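Local structure of ABC transporter, periplasmic substrate-binding protein (Thermotoga maritima, 2HPG) at residues I62-D73 and L227-W237. The protein probably binds a solute in the periplasm and delivers it to a tripartite ATP-independent (TRAP) transporter. Residues are numbered along the deposited sequence; the frame is centred on the assembly and turned at random.
Sequences IRMGAPVGWNTD and LINFEIVSADW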
ATOM      1  N   ILE A  62      -9.798  -5.601 -15.738  1.00 41.27           N
ATOM      2  CA  ILE A  62      -9.930  -6.812 -14.906  1.00 41.07           C
ATOM      3  C   ILE A  62     -11.326  -7.456 -15.061  1.00 40.67           C
ATOM      4  O   ILE A  62     -11.437  -8.664 -15.229  1.00 40.31           O
ATOM      5  CB  ILE A  62      -9.668  -6.490 -13.392  1.00 40.83           C
ATOM      6  CG1 ILE A  62      -8.230  -5.978 -13.168  1.00 40.51           C
ATOM      7  CG2 ILE A  62      -9.969  -7.694 -12.509  1.00 40.53           C
ATOM      8  CD1 ILE A  62      -7.168  -7.019 -13.283  1.00 39.85           C
ATOM      9  N   ARG A  63     -12.372  -6.630 -14.992  1.00 40.67           N
ATOM     10  CA  ARG A  63     -13.761  -7.086 -15.187  0.50 40.61           C
ATOM     11  C   ARG A  63     -13.966  -7.639 -16.607  1.00 40.62           C
ATOM     12  O   ARG A  63     -14.643  -8.653 -16.796  1.00 40.80           O
ATOM     13  CB  ARG A  63     -14.754  -5.936 -14.914  0.50 40.75           C
ATOM     14  CG  ARG A  63     -15.965  -6.314 -14.058  0.50 40.65           C
ATOM     15  CD  ARG A  63     -17.027  -7.083 -14.829  0.50 40.94           C
ATOM     16  NE  ARG A  63     -18.010  -7.708 -13.937  0.50 40.67           N
ATOM     17  CZ  ARG A  63     -17.934  -8.948 -13.451  0.50 40.57           C
ATOM     18  NH1 ARG A  63     -16.913  -9.749 -13.749  0.50 40.93           N
ATOM     19  NH2 ARG A  63     -18.893  -9.396 -12.653  0.50 40.48           N
HETATM   20  N   MSE A  64     -13.363  -6.970 -17.589  0.50 40.63           N
HETATM   21  CA  MSE A  64     -13.442  -7.366 -18.998  0.50 40.54           C
HETATM   22  C   MSE A  64     -12.734  -8.702 -19.312  0.50 39.46           C
HETATM   23  O   MSE A  64     -12.925  -9.263 -20.396  0.50 39.52           O
HETATM   24  CB  MSE A  64     -12.871  -6.244 -19.888  0.50 40.99           C
HETATM   25  CG  MSE A  64     -13.812  -5.049 -20.089  0.50 41.91           C
HETATM   26 SE   MSE A  64     -12.925  -3.338 -20.547  0.40 45.50          SE
HETATM   27  CE  MSE A  64     -14.556  -2.273 -20.806  0.50 43.07           C
ATOM     28  N   GLY A  65     -11.904  -9.197 -18.391  1.00 38.18           N
ATOM     29  CA  GLY A  65     -11.250 -10.506 -18.557  1.00 36.52           C
ATOM     30  C   GLY A  65      -9.916 -10.487 -19.298  1.00 34.62           C
ATOM     31  O   GLY A  65      -9.362 -11.552 -19.617  1.00 33.99           O
ATOM     32  N   ALA A  66      -9.399  -9.285 -19.566  1.00 32.21           N
ATOM     33  CA  ALA A  66      -8.069  -9.100 -20.187  1.00 30.92           C
ATOM     34  C   ALA A  66      -6.956  -9.773 -19.362  1.00 29.21           C
ATOM     35  O   ALA A  66      -7.082  -9.894 -18.142  1.00 29.23           O
ATOM     36  CB  ALA A  66      -7.772  -7.616 -20.342  1.00 30.19           C
ATOM     37  N   PRO A  67      -5.868 -10.212 -20.023  1.00 27.19           N
ATOM     38  CA  PRO A  67      -4.706 -10.808 -19.350  1.00 26.34           C
ATOM     39  C   PRO A  67      -3.817  -9.731 -18.736  1.00 24.16           C
ATOM     40  O   PRO A  67      -2.674  -9.520 -19.150  1.00 22.51           O
ATOM     41  CB  PRO A  67      -3.988 -11.537 -20.484  1.00 26.18           C
ATOM     42  CG  PRO A  67      -4.288 -10.731 -21.692  1.00 26.91           C
ATOM     43  CD  PRO A  67      -5.686 -10.160 -21.485  1.00 27.21           C
ATOM     44  N   VAL A  68      -4.361  -9.066 -17.727  1.00 22.90           N
ATOM     45  CA  VAL A  68      -3.700  -7.943 -17.093  1.00 21.87           C
ATOM     46  C   VAL A  68      -3.808  -8.039 -15.564  1.00 21.17           C
ATOM     47  O   VAL A  68      -4.747  -8.629 -15.026  1.00 20.09           O
ATOM     48  CB  VAL A  68      -4.284  -6.605 -17.610  1.00 22.57           C
ATOM     49  CG1 VAL A  68      -5.661  -6.364 -17.031  1.00 21.34           C
ATOM     50  CG2 VAL A  68      -3.356  -5.457 -17.261  1.00 23.81           C
ATOM     51  N   GLY A  69      -2.816  -7.472 -14.878  1.00 20.58           N
ATOM     52  CA  GLY A  69      -2.839  -7.364 -13.436  1.00 20.12           C
ATOM     53  C   GLY A  69      -2.381  -6.007 -12.979  1.00 20.01           C
ATOM     54  O   GLY A  69      -1.784  -5.252 -13.758  1.00 19.15           O
ATOM     55  N   TRP A  70      -2.672  -5.682 -11.722  1.00 20.00           N
ATOM     56  CA  TRP A  70      -2.248  -4.411 -11.155  1.00 20.70           C
ATOM     57  C   TRP A  70      -1.829  -4.547  -9.701  1.00 19.65           C
ATOM     58  O   TRP A  70      -2.419  -5.316  -8.919  1.00 18.99           O
ATOM     59  CB  TRP A  70      -3.359  -3.354 -11.241  1.00 22.11           C
ATOM     60  CG  TRP A  70      -3.937  -3.206 -12.587  1.00 24.42           C
ATOM     61  CD1 TRP A  70      -5.099  -3.761 -13.053  1.00 25.25           C
ATOM     62  CD2 TRP A  70      -3.387  -2.452 -13.673  1.00 25.15           C
ATOM     63  NE1 TRP A  70      -5.295  -3.409 -14.368  1.00 25.95           N
ATOM     64  CE2 TRP A  70      -4.259  -2.605 -14.773  1.00 25.67           C
ATOM     65  CE3 TRP A  70      -2.236  -1.679 -13.827  1.00 25.04           C
ATOM     66  CZ2 TRP A  70      -4.021  -1.990 -16.005  1.00 26.47           C
ATOM     67  CZ3 TRP A  70      -1.995  -1.068 -15.059  1.00 25.07           C
ATOM     68  CH2 TRP A  70      -2.882  -1.231 -16.129  1.00 25.17           C
ATOM     69  N   ASN A  71      -0.804  -3.772  -9.364  1.00 18.54           N
ATOM     70  CA  ASN A  71      -0.422  -3.474  -8.001  1.00 17.91           C
ATOM     71  C   ASN A  71      -1.329  -2.353  -7.542  1.00 18.03           C
ATOM     72  O   ASN A  71      -1.137  -1.211  -7.947  1.00 18.46           O
ATOM     73  CB  ASN A  71       1.045  -3.028  -7.988  1.00 17.61           C
ATOM     74  CG  ASN A  71       1.506  -2.482  -6.637  1.00 17.64           C
ATOM     75  OD1 ASN A  71       1.461  -3.180  -5.635  1.00 13.73           O
ATOM     76  ND2 ASN A  71       2.021  -1.248  -6.631  1.00 17.35           N
ATOM     77  N   THR A  72      -2.333  -2.663  -6.730  1.00 17.76           N
ATOM     78  CA  THR A  72      -3.269  -1.629  -6.266  1.00 17.65           C
ATOM     79  C   THR A  72      -3.330  -1.653  -4.726  1.00 18.05           C
ATOM     80  O   THR A  72      -2.367  -2.060  -4.087  1.00 16.81           O
ATOM     81  CB  THR A  72      -4.643  -1.824  -6.934  1.00 17.46           C
ATOM     82  OG1 THR A  72      -5.518  -0.745  -6.585  1.00 17.88           O
ATOM     83  CG2 THR A  72      -5.256  -3.141  -6.540  1.00 16.60           C
ATOM     84  N   ASP A  73      -4.434  -1.203  -4.122  1.00 18.59           N
ATOM     85  CA  ASP A  73      -4.577  -1.270  -2.665  1.00 18.97           C
ATOM     86  C   ASP A  73      -6.042  -1.388  -2.231  1.00 19.39           C
ATOM     87  O   ASP A  73      -6.940  -1.345  -3.075  1.00 18.81           O
ATOM     88  CB  ASP A  73      -3.902  -0.070  -2.025  1.00 19.29           C
ATOM     89  CG  ASP A  73      -4.506   1.241  -2.457  1.00 20.32           C
ATOM     90  OD1 ASP A  73      -5.729   1.312  -2.718  1.00 20.74           O
ATOM     91  OD2 ASP A  73      -3.744   2.216  -2.506  1.00 22.38           O
ATOM     92  N   LEU A 227       1.386   0.878   4.365  1.00 16.84           N
ATOM     93  CA  LEU A 227       0.828   0.688   3.021  1.00 16.82           C
ATOM     94  C   LEU A 227       0.907  -0.764   2.567  1.00 17.25           C
ATOM     95  O   LEU A 227       1.992  -1.309   2.285  1.00 16.82           O
ATOM     96  CB  LEU A 227       1.492   1.642   2.013  1.00 17.27           C
ATOM     97  CG  LEU A 227       1.050   1.571   0.546  1.00 16.51           C
ATOM     98  CD1 LEU A 227      -0.439   1.338   0.383  1.00 15.81           C
ATOM     99  CD2 LEU A 227       1.489   2.877  -0.152  1.00 16.92           C
ATOM    100  N   ILE A 228      -0.263  -1.393   2.546  1.00 17.03           N
ATOM    101  CA  ILE A 228      -0.404  -2.767   2.126  1.00 17.91           C
ATOM    102  C   ILE A 228      -0.940  -2.745   0.707  1.00 17.48           C
ATOM    103  O   ILE A 228      -2.045  -2.259   0.462  1.00 18.19           O
ATOM    104  CB  ILE A 228      -1.411  -3.518   3.017  1.00 17.35           C
ATOM    105  CG1 ILE A 228      -0.974  -3.478   4.490  1.00 19.02           C
ATOM    106  CG2 ILE A 228      -1.552  -4.968   2.548  1.00 18.06           C
ATOM    107  CD1 ILE A 228      -2.145  -3.820   5.451  1.00 19.16           C
ATOM    108  N   ASN A 229      -0.167  -3.268  -0.224  1.00 17.35           N
ATOM    109  CA  ASN A 229      -0.630  -3.344  -1.602  1.00 17.40           C
ATOM    110  C   ASN A 229      -1.313  -4.668  -1.870  1.00 17.93           C
ATOM    111  O   ASN A 229      -0.943  -5.712  -1.299  1.00 17.23           O
ATOM    112  CB  ASN A 229       0.515  -3.121  -2.579  1.00 17.06           C
ATOM    113  CG  ASN A 229       0.978  -1.674  -2.618  1.00 16.48           C
ATOM    114  OD1 ASN A 229       2.080  -1.350  -2.178  1.00 17.92           O
ATOM    115  ND2 ASN A 229       0.119  -0.793  -3.124  1.00 15.07           N
ATOM    116  N   PHE A 230      -2.320  -4.613  -2.741  1.00 17.99           N
ATOM    117  CA  PHE A 230      -3.039  -5.794  -3.200  1.00 18.32           C
ATOM    118  C   PHE A 230      -2.706  -6.044  -4.654  1.00 18.54           C
ATOM    119  O   PHE A 230      -2.720  -5.131  -5.457  1.00 17.61           O
ATOM    120  CB  PHE A 230      -4.535  -5.581  -3.044  1.00 18.78           C
ATOM    121  CG  PHE A 230      -5.023  -5.820  -1.665  1.00 19.77           C
ATOM    122  CD1 PHE A 230      -5.886  -6.865  -1.403  1.00 20.19           C
ATOM    123  CD2 PHE A 230      -4.588  -5.027  -0.611  1.00 20.51           C
ATOM    124  CE1 PHE A 230      -6.326  -7.093  -0.123  1.00 21.42           C
ATOM    125  CE2 PHE A 230      -5.023  -5.264   0.670  1.00 20.53           C
ATOM    126  CZ  PHE A 230      -5.903  -6.299   0.904  1.00 21.15           C
ATOM    127  N   GLU A 231      -2.391  -7.290  -4.982  1.00 19.05           N
ATOM    128  CA  GLU A 231      -1.927  -7.647  -6.312  1.00 19.27           C
ATOM    129  C   GLU A 231      -3.049  -8.425  -6.976  1.00 19.77           C
ATOM    130  O   GLU A 231      -3.400  -9.512  -6.527  1.00 19.37           O
ATOM    131  CB  GLU A 231      -0.641  -8.473  -6.210  1.00 19.86           C
ATOM    132  CG  GLU A 231       0.430  -7.850  -5.313  1.00 17.57           C
ATOM    133  CD  GLU A 231       0.820  -6.445  -5.738  1.00 17.88           C
ATOM    134  OE1 GLU A 231       0.871  -6.235  -6.956  1.00 16.63           O
ATOM    135  OE2 GLU A 231       1.069  -5.563  -4.858  1.00 14.82           O
ATOM    136  N   ILE A 232      -3.656  -7.829  -8.003  1.00 19.32           N
ATOM    137  CA  ILE A 232      -4.870  -8.378  -8.599  1.00 19.80           C
ATOM    138  C   ILE A 232      -4.677  -8.785 -10.055  1.00 20.49           C
ATOM    139  O   ILE A 232      -3.824  -8.229 -10.749  1.00 19.88           O
ATOM    140  CB  ILE A 232      -6.078  -7.403  -8.462  1.00 19.62           C
ATOM    141  CG1 ILE A 232      -5.863  -6.113  -9.272  1.00 19.36           C
ATOM    142  CG2 ILE A 232      -6.321  -7.071  -6.992  1.00 18.67           C
ATOM    143  CD1 ILE A 232      -7.080  -5.202  -9.321  1.00 18.45           C
ATOM    144  N   VAL A 233      -5.444  -9.793 -10.476  1.00 20.95           N
ATOM    145  CA  VAL A 233      -5.593 -10.184 -11.882  1.00 21.90           C
ATOM    146  C   VAL A 233      -7.070 -10.464 -12.184  1.00 22.91           C
ATOM    147  O   VAL A 233      -7.893 -10.528 -11.273  1.00 23.14           O
ATOM    148  CB  VAL A 233      -4.761 -11.440 -12.282  1.00 21.86           C
ATOM    149  CG1 VAL A 233      -3.259 -11.162 -12.235  1.00 22.01           C
ATOM    150  CG2 VAL A 233      -5.125 -12.677 -11.427  1.00 21.95           C
ATOM    151  N   SER A 234      -7.401 -10.600 -13.469  1.00 23.61           N
ATOM    152  CA  SER A 234      -8.736 -11.021 -13.891  1.00 24.30           C
ATOM    153  C   SER A 234      -9.041 -12.412 -13.371  1.00 24.73           C
ATOM    154  O   SER A 234      -8.259 -13.340 -13.592  1.00 24.01           O
ATOM    155  CB  SER A 234      -8.843 -11.050 -15.421  1.00 24.55           C
ATOM    156  OG  SER A 234     -10.073 -11.626 -15.807  1.00 26.73           O
ATOM    157  N   ALA A 235     -10.181 -12.562 -12.695  1.00 25.45           N
ATOM    158  CA  ALA A 235     -10.617 -13.884 -12.221  1.00 26.55           C
ATOM    159  C   ALA A 235     -10.843 -14.832 -13.402  1.00 27.69           C
ATOM    160  O   ALA A 235     -10.456 -16.008 -13.337  1.00 29.02           O
ATOM    161  CB  ALA A 235     -11.877 -13.760 -11.381  1.00 26.17           C
ATOM    162  N   ASP A 236     -11.442 -14.314 -14.480  1.00 28.84           N
ATOM    163  CA  ASP A 236     -11.697 -15.098 -15.704  1.00 29.09           C
ATOM    164  C   ASP A 236     -10.415 -15.633 -16.315  1.00 29.13           C
ATOM    165  O   ASP A 236     -10.337 -16.804 -16.634  1.00 29.70           O
ATOM    166  CB  ASP A 236     -12.425 -14.268 -16.761  1.00 29.58           C
ATOM    167  CG  ASP A 236     -13.878 -14.013 -16.409  1.00 32.35           C
ATOM    168  OD1 ASP A 236     -14.489 -14.820 -15.662  1.00 34.19           O
ATOM    169  OD2 ASP A 236     -14.411 -12.987 -16.887  1.00 37.38           O
ATOM    170  N   TRP A 237      -9.415 -14.773 -16.468  1.00 28.96           N
ATOM    171  CA  TRP A 237      -8.108 -15.201 -16.947  1.00 28.46           C
ATOM    172  C   TRP A 237      -7.418 -16.189 -16.005  1.00 28.89           C
ATOM    173  O   TRP A 237      -6.906 -17.221 -16.433  1.00 28.88           O
ATOM    174  CB  TRP A 237      -7.183 -13.992 -17.140  1.00 27.98           C
ATOM    175  CG  TRP A 237      -5.840 -14.397 -17.611  1.00 26.69           C
ATOM    176  CD1 TRP A 237      -5.498 -14.719 -18.882  1.00 26.83           C
ATOM    177  CD2 TRP A 237      -4.656 -14.577 -16.815  1.00 26.61           C
ATOM    178  NE1 TRP A 237      -4.171 -15.084 -18.938  1.00 27.08           N
ATOM    179  CE2 TRP A 237      -3.632 -15.000 -17.683  1.00 26.44           C
ATOM    180  CE3 TRP A 237      -4.367 -14.432 -15.454  1.00 27.02           C
ATOM    181  CZ2 TRP A 237      -2.334 -15.266 -17.245  1.00 27.14           C
ATOM    182  CZ3 TRP A 237      -3.072 -14.704 -15.014  1.00 26.62           C
ATOM    183  CH2 TRP A 237      -2.075 -15.117 -15.910  1.00 27.20           C
TER
HETATM  184  O   HOH W   1     -12.452 -11.515 -14.611  1.00 37.16           O
HETATM  185  O   HOH W   2      -5.817 -10.772 -15.558  1.00 48.32           O
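Thr72 O is gripped from opposite faces of its carbonyl plane, by Phe230 N at 2.9 Å and by Asn229 ND2 at 3.0 Å. The first is a backbone bond of an antiparallel strand pair, 68-73 against the long strand 218-234, within the mixed sheet of a family 7 solute-binding protein; the second is added by a side chain. Thr72 O lies almost exactly in the amide plane of Asn229, whose OD1 in turn accepts from Tyr23 and Gln139, so both ends of this buried amide are engaged. Thr72 N returns a bond to Phe230 O at 2.8 Å, and two further bonds join Trp70 with Ile232.

On the face shared by Trp70, Thr72 and Ile232, Ile232 holds CG1 between its backbone N and carbonyl carbon (chi1 66°), which sends CD1 to Thr72 CG2 at 3.9 Å and to Ile62 CG1, near the edge of the Trp70 ring.

At the end of the strand pair, a water donates to Ala66 O and Val68 O and accepts from Ser234 N, bridging where the two strands part. Pro67 lays CB over one face of the Trp237 five-membered ring, a CH-pi contact 4.2 Å from its centroid. Ser234 N-caps helix 235-240: its OG accepts a nearly straight bond from Trp237 N (3.3 Å, 175°), and a second water ties that OG to Ile62 O and Asp236 N.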